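Local coordinates for uncharacterized protein DUF1285 (PDB 2RA9), which is of unknown function but belongs to the DUF1285 family, which has a fold with repeated structural motifs and may be involved in signal transduction, at residues P25-N30 against W35-T40; G33-T36 against S41-A44; S52-I57 against Y61-P66. One frame throughout, in Å; residues are numbered along the deposited sequence.

Overall arrangement
All three contacts lie in the N-terminal DUF1285 domain and belong to one mixed six-stranded sheet. Contacts 1 and 2 share Trp35 and Thr36, so strand 35-37 is held from two sides. It pairs with 27-29 in contact 1 and with the edge strand 40-41 in contact 2. Contact 3 forms the hairpin at the other end of the sheet, about 14 Å from contact 1 between centres. Contacts 1 and 2 are partly buried, and contact 3 is largely a surface contact. Contact 1 is rich in aromatic packing, contact 2 relies on backbone and water, and contact 3 mixes aliphatic, sulfur-aromatic and imidazole contacts. Leu54 and Leu63 of contact 3 reach Trp35 and Phe27 respectively.

Contact 1: residues P25-N30 against W35-T40; sequences PLFDIN and WTYLGT
Phe27 and Tyr37 face each other as a non-hydrogen-bonded pair of the antiparallel hairpin formed by strands 27-29 and 35-37. Their rings form an offset stack, centroids 4.3 Å apart and planes at 23°. From the backbone outward, Phe27 CB passes near Thr36 O. CG and both CD atoms lie close to Tyr37 CD1; Phe27 CD2 also meets Trp35 CE3 at 4.3 Å, near the indole plane. CE1 meets Tyr37 CE1, and Phe27 CE2 lies against Tyr37 CD1 (3.6 Å). At the tip, Phe27 CZ is 3.4 Å from Tyr37 CD1, which sits over the centre of the ring. Tyr37 CG is anti to the backbone N (chi1 178°), which swings its ring over Phe27. An alanine in place of Phe27 is likely to leave Tyr37 without its stacking partner and open a gap beside Trp35. Ile29 lies alongside Trp35 on the same face. Ile29 CG1 makes a CH-pi contact over the five-membered ring, 3.8 Å from its centroid, and Ile29 CD1 packs on Trp35 CE2. Asp28 and Thr36 exchange two backbone bonds, Asp28 N to Thr36 O (3.0 Å) and Thr36 N to Asp28 O (2.8 Å). Leu38 N donates to Leu26 O. Water 1 donates to Leu26 O and Asp28 OD2 and accepts from Thr36 OG1 and Gly39 N. The hairpin thus has aromatic and aliphatic packing on the Phe27 face and a water-bridged polar group on the Asp28 face.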
loop_
_atom_site.group_PDB
_atom_site.type_symbol
_atom_site.label_atom_id
_atom_site.label_comp_id
_atom_site.label_asym_id
_atom_site.label_seq_id
_atom_site.Cartn_x
_atom_site.Cartn_y
_atom_site.Cartn_z
ATOM N N PRO A 25 16.279 10.679 -0.948
ATOM C CA PRO A 25 16.010 9.251 -1.216
ATOM C C PRO A 25 16.335 8.838 -2.645
ATOM O O PRO A 25 16.002 9.574 -3.591
ATOM C CB PRO A 25 14.516 9.134 -0.943
ATOM C CG PRO A 25 14.238 10.276 0.020
ATOM C CD PRO A 25 15.090 11.377 -0.457
ATOM N N LEU A 26 16.957 7.670 -2.797
ATOM C CA LEU A 26 17.260 7.148 -4.143
ATOM C C LEU A 26 16.101 6.414 -4.783
ATOM O O LEU A 26 16.059 6.242 -6.009
ATOM C CB LEU A 26 18.488 6.210 -4.103
ATOM C CG LEU A 26 19.774 6.858 -3.539
ATOM C CD1 LEU A 26 20.975 5.909 -3.638
ATOM C CD2 LEU A 26 20.035 8.198 -4.211
ATOM N N PHE A 27 15.164 5.962 -3.933
ATOM C CA PHE A 27 13.960 5.268 -4.375
ATOM C C PHE A 27 12.802 6.238 -4.245
ATOM O O PHE A 27 12.677 6.963 -3.244
ATOM C CB PHE A 27 13.674 4.051 -3.482
ATOM C CG PHE A 27 14.682 2.931 -3.623
ATOM C CD1 PHE A 27 15.857 2.931 -2.893
ATOM C CD2 PHE A 27 14.437 1.861 -4.459
ATOM C CE1 PHE A 27 16.797 1.915 -3.042
ATOM C CE2 PHE A 27 15.354 0.819 -4.607
ATOM C CZ PHE A 27 16.528 0.828 -3.898
ATOM N N ASP A 28 11.937 6.227 -5.267
ATOM C CA ASP A 28 10.774 7.098 -5.328
ATOM C C ASP A 28 9.550 6.265 -5.707
ATOM O O ASP A 28 9.653 5.427 -6.606
ATOM C CB ASP A 28 10.975 8.204 -6.388
ATOM C CG ASP A 28 12.039 9.228 -6.005
ATOM O OD1 ASP A 28 11.795 10.004 -5.069
ATOM O OD2 ASP A 28 13.125 9.252 -6.607
ATOM N N ILE A 29 8.407 6.502 -5.043
ATOM C CA ILE A 29 7.129 5.907 -5.386
ATOM C C ILE A 29 6.179 7.039 -5.733
ATOM O O ILE A 29 5.948 7.937 -4.930
ATOM C CB ILE A 29 6.543 5.054 -4.253
ATOM C CG1 ILE A 29 7.571 4.046 -3.763
ATOM C CG2 ILE A 29 5.283 4.325 -4.724
ATOM C CD1 ILE A 29 7.117 3.187 -2.607
ATOM N N ASN A 30 5.670 7.039 -6.956
ATOM C CA ASN A 30 4.748 8.116 -7.377
ATOM C C ASN A 30 3.330 7.835 -6.925
ATOM O O ASN A 30 3.050 6.812 -6.274
ATOM C CB ASN A 30 4.844 8.403 -8.884
ATOM C CG ASN A 30 4.255 7.329 -9.765
ATOM O OD1 ASN A 30 3.495 6.453 -9.332
ATOM N ND2 ASN A 30 4.595 7.423 -11.055
ATOM N N TRP A 35 7.393 2.650 -8.982
ATOM C CA TRP A 35 8.677 2.904 -8.337
ATOM C C TRP A 35 9.762 3.283 -9.334
ATOM O O TRP A 35 9.819 2.739 -10.434
ATOM C CB TRP A 35 9.163 1.638 -7.614
ATOM C CG TRP A 35 8.414 1.162 -6.460
ATOM C CD1 TRP A 35 7.046 0.943 -6.351
ATOM C CD2 TRP A 35 8.961 0.760 -5.213
ATOM N NE1 TRP A 35 6.734 0.422 -5.128
ATOM C CE2 TRP A 35 7.888 0.309 -4.400
ATOM C CE3 TRP A 35 10.264 0.752 -4.676
ATOM C CZ2 TRP A 35 8.077 -0.151 -3.097
ATOM C CZ3 TRP A 35 10.441 0.316 -3.389
ATOM C CH2 TRP A 35 9.358 -0.168 -2.626
ATOM N N THR A 36 10.657 4.159 -8.901
ATOM C CA THR A 36 11.955 4.347 -9.571
ATOM C C THR A 36 13.094 4.213 -8.588
ATOM O O THR A 36 12.909 4.403 -7.385
ATOM C CB THR A 36 12.068 5.701 -10.279
ATOM O OG1 THR A 36 11.910 6.744 -9.331
ATOM C CG2 THR A 36 11.047 5.841 -11.359
ATOM N N TYR A 37 14.264 3.891 -9.131
ATOM C CA TYR A 37 15.524 3.869 -8.405
ATOM C C TYR A 37 16.498 4.666 -9.249
ATOM O O TYR A 37 16.671 4.382 -10.423
ATOM C CB TYR A 37 16.030 2.458 -8.241
ATOM C CG TYR A 37 17.373 2.333 -7.526
ATOM C CD1 TYR A 37 17.620 2.975 -6.331
ATOM C CD2 TYR A 37 18.388 1.533 -8.052
ATOM C CE1 TYR A 37 18.849 2.845 -5.661
ATOM C CE2 TYR A 37 19.616 1.410 -7.402
ATOM C CZ TYR A 37 19.833 2.049 -6.196
ATOM O OH TYR A 37 21.054 1.928 -5.501
ATOM N N LEU A 38 17.093 5.684 -8.645
ATOM C CA LEU A 38 18.028 6.576 -9.365
ATOM C C LEU A 38 17.374 7.145 -10.617
ATOM O O LEU A 38 18.039 7.402 -11.620
ATOM C CB LEU A 38 19.353 5.846 -9.676
ATOM C CG LEU A 38 20.163 5.586 -8.404
ATOM C CD1 LEU A 38 21.259 4.619 -8.639
ATOM C CD2 LEU A 38 20.725 6.895 -7.953
ATOM N N GLY A 39 16.069 7.363 -10.556
ATOM C CA GLY A 39 15.353 7.927 -11.676
ATOM C C GLY A 39 14.926 6.945 -12.746
ATOM O O GLY A 39 14.229 7.334 -13.700
ATOM N N THR A 40 15.317 5.669 -12.600
ATOM C CA THR A 40 14.964 4.608 -13.565
ATOM C C THR A 40 13.774 3.801 -13.065
ATOM O O THR A 40 13.757 3.357 -11.916
ATOM C CB THR A 40 16.190 3.693 -13.869
ATOM O OG1 THR A 40 17.181 4.456 -14.569
ATOM C CG2 THR A 40 15.825 2.477 -14.709
HETATM O O HOH W 1 14.428 7.356 -8.098
#

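Contact 2: residues G33-T36 against S41-A44; sequences GDWT and SLPA
The edge of the sheet is formed here by a tight antiparallel hairpin, in which a type I' turn from Tyr37 to Thr40 returns the chain alongside strand 35-37. Thr36 and Ser41 are a non-hydrogen-bonded pair, with CA atoms 4.4 Å apart. Thr36 CG2 lies beside the Ser41 backbone, 3.9 Å from Ser41 N. One direct hydrogen bond joins the two segments, from Leu42 N to Trp35 O at 3.0 Å. It is almost straight at the hydrogen (177°), but the donor is tilted 35° from the carbonyl plane. Water 3 also donates to Trp35 O, so this oxygen receives two bonds. The same water is 2.7 Å from Ser41 OG, which ties the serine side chain back to the strand. Water 2 accepts from Trp35 N at 2.9 Å and donates to Leu42 O. Beyond Leu42 N, water therefore fills in for direct backbone pairing. The apolar part is small. With Leu42 CG beside the backbone N (chi1 -69°) and CD1 extended, that methyl reaches Trp35 CB at 4.1 Å. Pro43 then takes the N-cap position of helix 44-51. Trp35 packs on Ala47, Phe50 and Ala51 of that helix, and Leu42 also touches Phe50. The contact lies where the chain leaves edge strand 40-41 for the helix, while strand 27-29 flanks strand 35-37 across the sheet.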
loop_
_atom_site.group_PDB
_atom_site.type_symbol
_atom_site.label_atom_id
_atom_site.label_comp_id
_atom_site.label_asym_id
_atom_site.label_seq_id
_atom_site.Cartn_x
_atom_site.Cartn_y
_atom_site.Cartn_z
ATOM N N GLY A 33 1.752 4.629 -7.598
ATOM C CA GLY A 33 2.377 3.455 -6.982
ATOM C C GLY A 33 3.526 2.876 -7.754
ATOM O O GLY A 33 4.023 1.813 -7.407
ATOM N N ASP A 34 3.985 3.580 -8.777
ATOM C CA ASP A 34 5.085 3.099 -9.587
ATOM C C ASP A 34 6.395 3.536 -8.961
ATOM O O ASP A 34 6.523 4.679 -8.496
ATOM C CB ASP A 34 4.962 3.580 -11.024
ATOM C CG ASP A 34 3.752 3.000 -11.725
ATOM O OD1 ASP A 34 3.385 1.862 -11.402
ATOM O OD2 ASP A 34 3.171 3.702 -12.593
ATOM N N TRP A 35 7.393 2.650 -8.982
ATOM C CA TRP A 35 8.677 2.904 -8.337
ATOM C C TRP A 35 9.762 3.283 -9.334
ATOM O O TRP A 35 9.819 2.739 -10.434
ATOM C CB TRP A 35 9.163 1.638 -7.614
ATOM C CG TRP A 35 8.414 1.162 -6.460
ATOM C CD1 TRP A 35 7.046 0.943 -6.351
ATOM C CD2 TRP A 35 8.961 0.760 -5.213
ATOM N NE1 TRP A 35 6.734 0.422 -5.128
ATOM C CE2 TRP A 35 7.888 0.309 -4.400
ATOM C CE3 TRP A 35 10.264 0.752 -4.676
ATOM C CZ2 TRP A 35 8.077 -0.151 -3.097
ATOM C CZ3 TRP A 35 10.441 0.316 -3.389
ATOM C CH2 TRP A 35 9.358 -0.168 -2.626
ATOM N N THR A 36 10.657 4.159 -8.901
ATOM C CA THR A 36 11.955 4.347 -9.571
ATOM C C THR A 36 13.094 4.213 -8.588
ATOM O O THR A 36 12.909 4.403 -7.385
ATOM C CB THR A 36 12.068 5.701 -10.279
ATOM O OG1 THR A 36 11.910 6.744 -9.331
ATOM C CG2 THR A 36 11.047 5.841 -11.359
ATOM N N SER A 41 12.812 3.559 -13.939
ATOM C CA SER A 41 11.668 2.711 -13.629
ATOM C C SER A 41 12.054 1.315 -13.205
ATOM O O SER A 41 12.857 0.655 -13.871
ATOM C CB SER A 41 10.757 2.626 -14.842
ATOM O OG SER A 41 9.633 1.817 -14.558
ATOM N N LEU A 42 11.500 0.853 -12.080
ATOM C CA LEU A 42 11.668 -0.543 -11.667
ATOM C C LEU A 42 10.495 -1.371 -12.190
ATOM O O LEU A 42 9.332 -0.980 -12.014
ATOM C CB LEU A 42 11.671 -0.655 -10.125
ATOM C CG LEU A 42 12.892 -0.047 -9.417
ATOM C CD1 LEU A 42 12.743 -0.265 -7.924
ATOM C CD2 LEU A 42 14.178 -0.657 -9.901
ATOM N N PRO A 43 10.783 -2.531 -12.815
ATOM C CA PRO A 43 9.711 -3.464 -13.073
ATOM C C PRO A 43 8.975 -3.878 -11.812
ATOM O O PRO A 43 9.530 -3.870 -10.716
ATOM C CB PRO A 43 10.405 -4.672 -13.689
ATOM C CG PRO A 43 11.714 -4.149 -14.224
ATOM C CD PRO A 43 12.093 -3.031 -13.281
ATOM N N ALA A 44 7.726 -4.262 -11.976
ATOM C CA ALA A 44 6.878 -4.609 -10.844
ATOM C C ALA A 44 7.544 -5.609 -9.906
ATOM O O ALA A 44 7.422 -5.480 -8.707
ATOM C CB ALA A 44 5.505 -5.155 -11.350
HETATM O O HOH W 2 7.406 0.117 -10.343
HETATM O O HOH W 3 8.104 2.875 -12.642
#

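Contact 3: residues S52-I57 against Y61-P66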
loop_
_atom_site.group_PDB
_atom_site.type_symbol
_atom_site.label_atom_id
_atom_site.label_comp_id
_atom_site.label_asym_id
_atom_site.label_seq_id
_atom_site.Cartn_x
_atom_site.Cartn_y
_atom_site.Cartn_z
ATOM N N SER A 52 9.015 -5.739 0.134
ATOM C CA SER A 52 9.092 -6.731 1.216
ATOM C C SER A 52 9.856 -6.227 2.438
ATOM O O SER A 52 9.646 -6.705 3.549
ATOM C CB SER A 52 9.697 -8.043 0.700
ATOM O OG SER A 52 11.119 -7.943 0.468
ATOM N N ILE A 53 10.713 -5.242 2.215
ATOM C CA ILE A 53 11.528 -4.634 3.292
ATOM C C ILE A 53 11.232 -3.136 3.514
ATOM O O ILE A 53 11.999 -2.415 4.142
ATOM C CB ILE A 53 13.044 -4.827 3.007
ATOM C CG1 ILE A 53 13.488 -4.116 1.723
ATOM C CG2 ILE A 53 13.397 -6.307 3.000
ATOM C CD1 ILE A 53 15.002 -4.013 1.592
ATOM N N LEU A 54 10.099 -2.690 3.005
ATOM C CA LEU A 54 9.623 -1.322 3.140
ATOM C C LEU A 54 8.805 -1.130 4.396
ATOM O O LEU A 54 7.882 -1.913 4.685
ATOM C CB LEU A 54 8.763 -0.955 1.933
ATOM C CG LEU A 54 8.222 0.454 1.812
ATOM C CD1 LEU A 54 9.282 1.501 1.554
ATOM C CD2 LEU A 54 7.132 0.532 0.706
ATOM N N HIS A 55 9.152 -0.081 5.139
ATOM C CA HIS A 55 8.466 0.326 6.370
ATOM C C HIS A 55 8.192 1.813 6.360
ATOM O O HIS A 55 8.961 2.575 5.767
ATOM C CB HIS A 55 9.353 0.073 7.592
ATOM C CG HIS A 55 9.809 -1.341 7.746
ATOM N ND1 HIS A 55 9.362 -2.167 8.759
ATOM C CD2 HIS A 55 10.669 -2.087 7.012
ATOM C CE1 HIS A 55 9.959 -3.348 8.660
ATOM N NE2 HIS A 55 10.744 -3.329 7.600
ATOM N N CYS A 56 7.142 2.225 7.083
ATOM C CA CYS A 56 6.876 3.615 7.396
ATOM C C CYS A 56 7.005 3.769 8.917
ATOM O O CYS A 56 6.283 3.111 9.682
ATOM C CB CYS A 56 5.468 3.999 6.990
ATOM S SG CYS A 56 5.065 5.731 7.160
ATOM N N ILE A 57 7.985 4.569 9.324
ATOM C CA ILE A 57 8.343 4.804 10.728
ATOM C C ILE A 57 8.286 6.298 10.941
ATOM O O ILE A 57 9.002 7.047 10.270
ATOM C CB ILE A 57 9.737 4.273 11.006
ATOM C CG1 ILE A 57 9.728 2.752 10.773
ATOM C CG2 ILE A 57 10.176 4.496 12.482
ATOM C CD1 ILE A 57 11.033 2.173 10.442
ATOM N N TYR A 61 9.589 6.843 5.116
ATOM C CA TYR A 61 9.690 5.499 4.535
ATOM C C TYR A 61 11.134 5.056 4.328
ATOM O O TYR A 61 11.997 5.847 3.996
ATOM C CB TYR A 61 8.980 5.480 3.190
ATOM C CG TYR A 61 7.520 5.750 3.320
ATOM C CD1 TYR A 61 7.035 7.058 3.291
ATOM C CD2 TYR A 61 6.597 4.699 3.426
ATOM C CE1 TYR A 61 5.663 7.300 3.393
ATOM C CE2 TYR A 61 5.230 4.949 3.492
ATOM C CZ TYR A 61 4.781 6.235 3.509
ATOM O OH TYR A 61 3.431 6.485 3.565
ATOM N N PHE A 62 11.391 3.780 4.601
ATOM C CA PHE A 62 12.713 3.194 4.544
ATOM C C PHE A 62 12.648 1.783 4.037
ATOM O O PHE A 62 11.653 1.090 4.256
ATOM C CB PHE A 62 13.332 3.122 5.978
ATOM C CG PHE A 62 13.383 4.434 6.694
ATOM C CD1 PHE A 62 12.287 4.869 7.418
ATOM C CD2 PHE A 62 14.507 5.216 6.640
ATOM C CE1 PHE A 62 12.302 6.086 8.050
ATOM C CE2 PHE A 62 14.526 6.451 7.302
ATOM C CZ PHE A 62 13.407 6.890 7.948
ATOM N N LEU A 63 13.702 1.384 3.342
ATOM C CA LEU A 63 13.990 -0.008 3.087
ATOM C C LEU A 63 14.971 -0.437 4.188
ATOM O O LEU A 63 16.014 0.216 4.408
ATOM C CB LEU A 63 14.602 -0.209 1.703
ATOM C CG LEU A 63 13.791 0.333 0.540
ATOM C CD1 LEU A 63 14.520 0.074 -0.794
ATOM C CD2 LEU A 63 12.377 -0.275 0.489
ATOM N N ILE A 64 14.643 -1.536 4.849
ATOM C CA ILE A 64 15.338 -1.937 6.039
ATOM C C ILE A 64 15.941 -3.324 5.924
ATOM O O ILE A 64 15.213 -4.325 5.828
ATOM C CB ILE A 64 14.378 -1.898 7.311
ATOM C CG1 ILE A 64 13.897 -0.473 7.555
ATOM C CG2 ILE A 64 15.118 -2.462 8.542
ATOM C CD1 ILE A 64 14.948 0.543 7.938
ATOM N N THR A 65 17.278 -3.397 5.960
ATOM C CA THR A 65 18.007 -4.666 6.034
ATOM C C THR A 65 19.098 -4.515 7.099
ATOM O O THR A 65 19.365 -3.404 7.551
ATOM C CB THR A 65 18.698 -5.039 4.708
ATOM O OG1 THR A 65 19.710 -4.081 4.389
ATOM C CG2 THR A 65 17.707 -5.158 3.575
ATOM N N PRO A 66 19.675 -5.634 7.569
ATOM C CA PRO A 66 20.728 -5.499 8.573
ATOM C C PRO A 66 21.851 -4.541 8.181
ATOM O O PRO A 66 22.275 -3.713 8.999
ATOM C CB PRO A 66 21.214 -6.928 8.752
ATOM C CG PRO A 66 19.940 -7.773 8.478
ATOM C CD PRO A 66 19.294 -7.028 7.339
HETATM O O HOH W 4 12.682 -5.180 6.762
#
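Strands 54-57 and 61-64 run antiparallel with a marked twist, their axes 4.7 Å apart at closest and their directions at 137°. His55 and Phe62 form the hydrogen-bonded pair, with His55 N to Phe62 O at 2.9 Å and Phe62 N to His55 O at 3.0 Å. Ile64 N donates to Ile53 O. Cys56 SG lies over one face of the Tyr61 ring, offset toward its rim and 3.9 Å from the centroid. With SG anti to the backbone N (chi1 -174°), the sulfur lies above the ring near CZ, and Cys56 CB rests against Tyr61 CE2. On the same face of the sheet, Leu54 CD1 meets Leu63 CD2 at 3.7 Å. Both leucines pack on Val72 of strand 69-74. Ile53 CD1 touches both Leu63 CB and Thr65 CG2, 3.5 Å from the latter. On the other face, the His55 imidazole crosses Ile64 at about a right angle, with CD2 3.6 Å from Ile64 CG1. Water 4 lies in the imidazole plane at NE2 and donates to Ile64 O. This bridge and the Ile64 packing would probably restrict rotation of the imidazole. The His55 face thus holds a hydrated polar group, opposite the apolar packing of Leu54 and Leu63.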